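Local coordinates for protein Pre-mRNA splicing factor PRP8 (Cyanidioschyzon merolae, PDB 6NQI) that forms the RNase H-like domain of a core spliceosomal protein that probably binds snRNAs and intronic pre-mRNA during splicing, at residues S72-T75 against E76-P79. Numbering follows the deposited sequence.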
ATOM      1  N   SER A  72     -11.954  -8.454   7.946  1.00 70.22           N
ATOM      2  CA  SER A  72     -13.010  -8.006   7.036  1.00 70.42           C
ATOM      3  C   SER A  72     -13.056  -8.753   5.700  1.00 71.09           C
ATOM      4  O   SER A  72     -13.922  -8.432   4.879  1.00 72.27           O
ATOM      5  CB  SER A  72     -12.858  -6.525   6.725  1.00 68.74           C
ATOM      6  OG  SER A  72     -11.804  -6.363   5.789  1.00 67.22           O
ATOM      7  N   GLN A  73     -12.144  -9.735   5.443  1.00 95.12           N
ATOM      8  CA  GLN A  73     -12.029 -10.469   4.186  1.00 95.84           C
ATOM      9  C   GLN A  73     -12.742 -11.812   4.246  1.00 99.80           C
ATOM     10  O   GLN A  73     -12.770 -12.459   5.298  1.00101.21           O
ATOM     11  CB  GLN A  73     -10.564 -10.716   3.835  1.00 94.77           C
ATOM     12  CG  GLN A  73      -9.766  -9.455   3.509  1.00 92.61           C
ATOM     13  CD  GLN A  73     -10.208  -8.784   2.240  1.00 91.83           C
ATOM     14  OE1 GLN A  73      -9.956  -9.321   1.174  1.00 92.74           O
ATOM     15  NE2 GLN A  73     -10.832  -7.598   2.330  1.00 90.37           N
ATOM     16  N   PRO A  74     -13.354 -12.234   3.143  1.00 70.65           N
ATOM     17  CA  PRO A  74     -13.838 -13.619   3.046  1.00 75.37           C
ATOM     18  C   PRO A  74     -12.668 -14.594   3.004  1.00 73.62           C
ATOM     19  O   PRO A  74     -11.544 -14.239   2.643  1.00 69.61           O
ATOM     20  CB  PRO A  74     -14.627 -13.635   1.730  1.00 78.44           C
ATOM     21  CG  PRO A  74     -14.928 -12.200   1.441  1.00 76.51           C
ATOM     22  CD  PRO A  74     -13.762 -11.423   1.982  1.00 70.57           C
ATOM     23  N   THR A  75     -12.940 -15.846   3.370  1.00 97.12           N
ATOM     24  CA  THR A  75     -11.860 -16.830   3.412  1.00 96.24           C
ATOM     25  C   THR A  75     -11.256 -17.084   2.027  1.00 95.08           C
ATOM     26  O   THR A  75     -10.052 -17.343   1.919  1.00 92.56           O
ATOM     27  CB  THR A  75     -12.363 -18.133   4.031  1.00101.85           C
ATOM     28  OG1 THR A  75     -13.513 -18.582   3.313  1.00107.17           O
ATOM     29  CG2 THR A  75     -12.732 -17.920   5.491  1.00102.98           C
ATOM     30  N   GLU A  76     -12.057 -17.010   0.962  1.00101.29           N
ATOM     31  CA  GLU A  76     -11.499 -17.143  -0.383  1.00100.33           C
ATOM     32  C   GLU A  76     -10.659 -15.943  -0.816  1.00 94.94           C
ATOM     33  O   GLU A  76      -9.955 -16.035  -1.825  1.00 94.36           O
ATOM     34  CB  GLU A  76     -12.602 -17.453  -1.403  1.00105.21           C
ATOM     35  CG  GLU A  76     -13.232 -18.868  -1.230  1.00111.58           C
ATOM     36  CD  GLU A  76     -14.323 -18.954  -0.176  1.00115.51           C
ATOM     37  OE1 GLU A  76     -14.294 -18.140   0.779  1.00112.61           O
ATOM     38  OE2 GLU A  76     -15.185 -19.862  -0.300  1.00121.97           O
ATOM     39  N   GLU A  77     -10.717 -14.814  -0.117  1.00 77.72           N
ATOM     40  CA  GLU A  77      -9.945 -13.650  -0.528  1.00 76.01           C
ATOM     41  C   GLU A  77      -8.846 -13.300   0.470  1.00 75.03           C
ATOM     42  O   GLU A  77      -8.279 -12.203   0.408  1.00 73.59           O
ATOM     43  CB  GLU A  77     -10.852 -12.443  -0.728  1.00 74.30           C
ATOM     44  CG  GLU A  77     -11.771 -12.473  -1.926  1.00 76.39           C
ATOM     45  CD  GLU A  77     -12.607 -11.199  -1.982  1.00 76.08           C
ATOM     46  OE1 GLU A  77     -13.848 -11.290  -1.844  1.00 79.32           O
ATOM     47  OE2 GLU A  77     -12.007 -10.098  -2.128  1.00 73.72           O
ATOM     48  N   LEU A  78      -8.524 -14.216   1.376  1.00 58.34           N
ATOM     49  CA  LEU A  78      -7.450 -13.982   2.326  1.00 57.70           C
ATOM     50  C   LEU A  78      -6.116 -14.057   1.597  1.00 59.02           C
ATOM     51  O   LEU A  78      -5.962 -14.857   0.675  1.00 61.03           O
ATOM     52  CB  LEU A  78      -7.482 -15.033   3.423  1.00 58.28           C
ATOM     53  CG  LEU A  78      -8.669 -14.975   4.385  1.00 58.04           C
ATOM     54  CD1 LEU A  78      -8.628 -16.192   5.302  1.00 60.99           C
ATOM     55  CD2 LEU A  78      -8.695 -13.669   5.171  1.00 56.83           C
ATOM     56  N   PRO A  79      -5.142 -13.246   1.967  1.00 63.52           N
ATOM     57  CA  PRO A  79      -3.850 -13.326   1.288  1.00 65.34           C
ATOM     58  C   PRO A  79      -3.131 -14.634   1.600  1.00 67.00           C
ATOM     59  O   PRO A  79      -3.264 -15.203   2.684  1.00 66.17           O
ATOM     60  CB  PRO A  79      -3.088 -12.112   1.834  1.00 63.60           C
ATOM     61  CG  PRO A  79      -3.670 -11.886   3.153  1.00 61.47           C
ATOM     62  CD  PRO A  79      -5.132 -12.211   3.013  1.00 61.14           C
TER
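P74 and E77 are the first and last residues of a type I beta turn in the connection that leads from helix 54-71 to strand 81-84 of the RNase H-like domain. The turn is closed by the backbone of E77, whose N lies 2.9 Å from P74 O, with an N-H...O angle of 150°; T75 and E76 occupy the two corner positions. At that corner the neighbouring side chains run side by side, and T75 OG1 donates to E76 OE1 across 2.7 Å, reaching it from above the carboxylate plane. A bend at chi2 (83°) curls the glutamate back toward the hydroxyl instead of letting it extend away from the turn.

E77 carries an extended side chain obliquely across the proline ring, and its OE1 comes to 3.6 Å from P74 CG, a van der Waals contact. Q73 crosses E77 nearly at right angles, with amide and carboxylate planes 85° apart. Q73 OE1 is hydrogen-bonded to R37, to which E77 OE2 is also linked by a weak, long ion pair; a second such pair runs to R10. The glutamine also touches W12 of strand 11-21.

L78 follows the turn and folds back over its start. Its two methyls divide the work: CD2 rests 3.7 Å from Q73 CB, while CD1 lies 3.8 Å from T75 CA, and CG sits 3.4 Å from P74 O. An alanine here would keep none of these three atoms and would probably open a gap between Q73 CB and the T75 backbone, with W12 left to cover the glutamine. The two carboxylates thus lie apart, E76 beside the T75 hydroxyl and E77 near R37 and R10, whose positive charges may partly offset its own, while L78 packs where the turn begins.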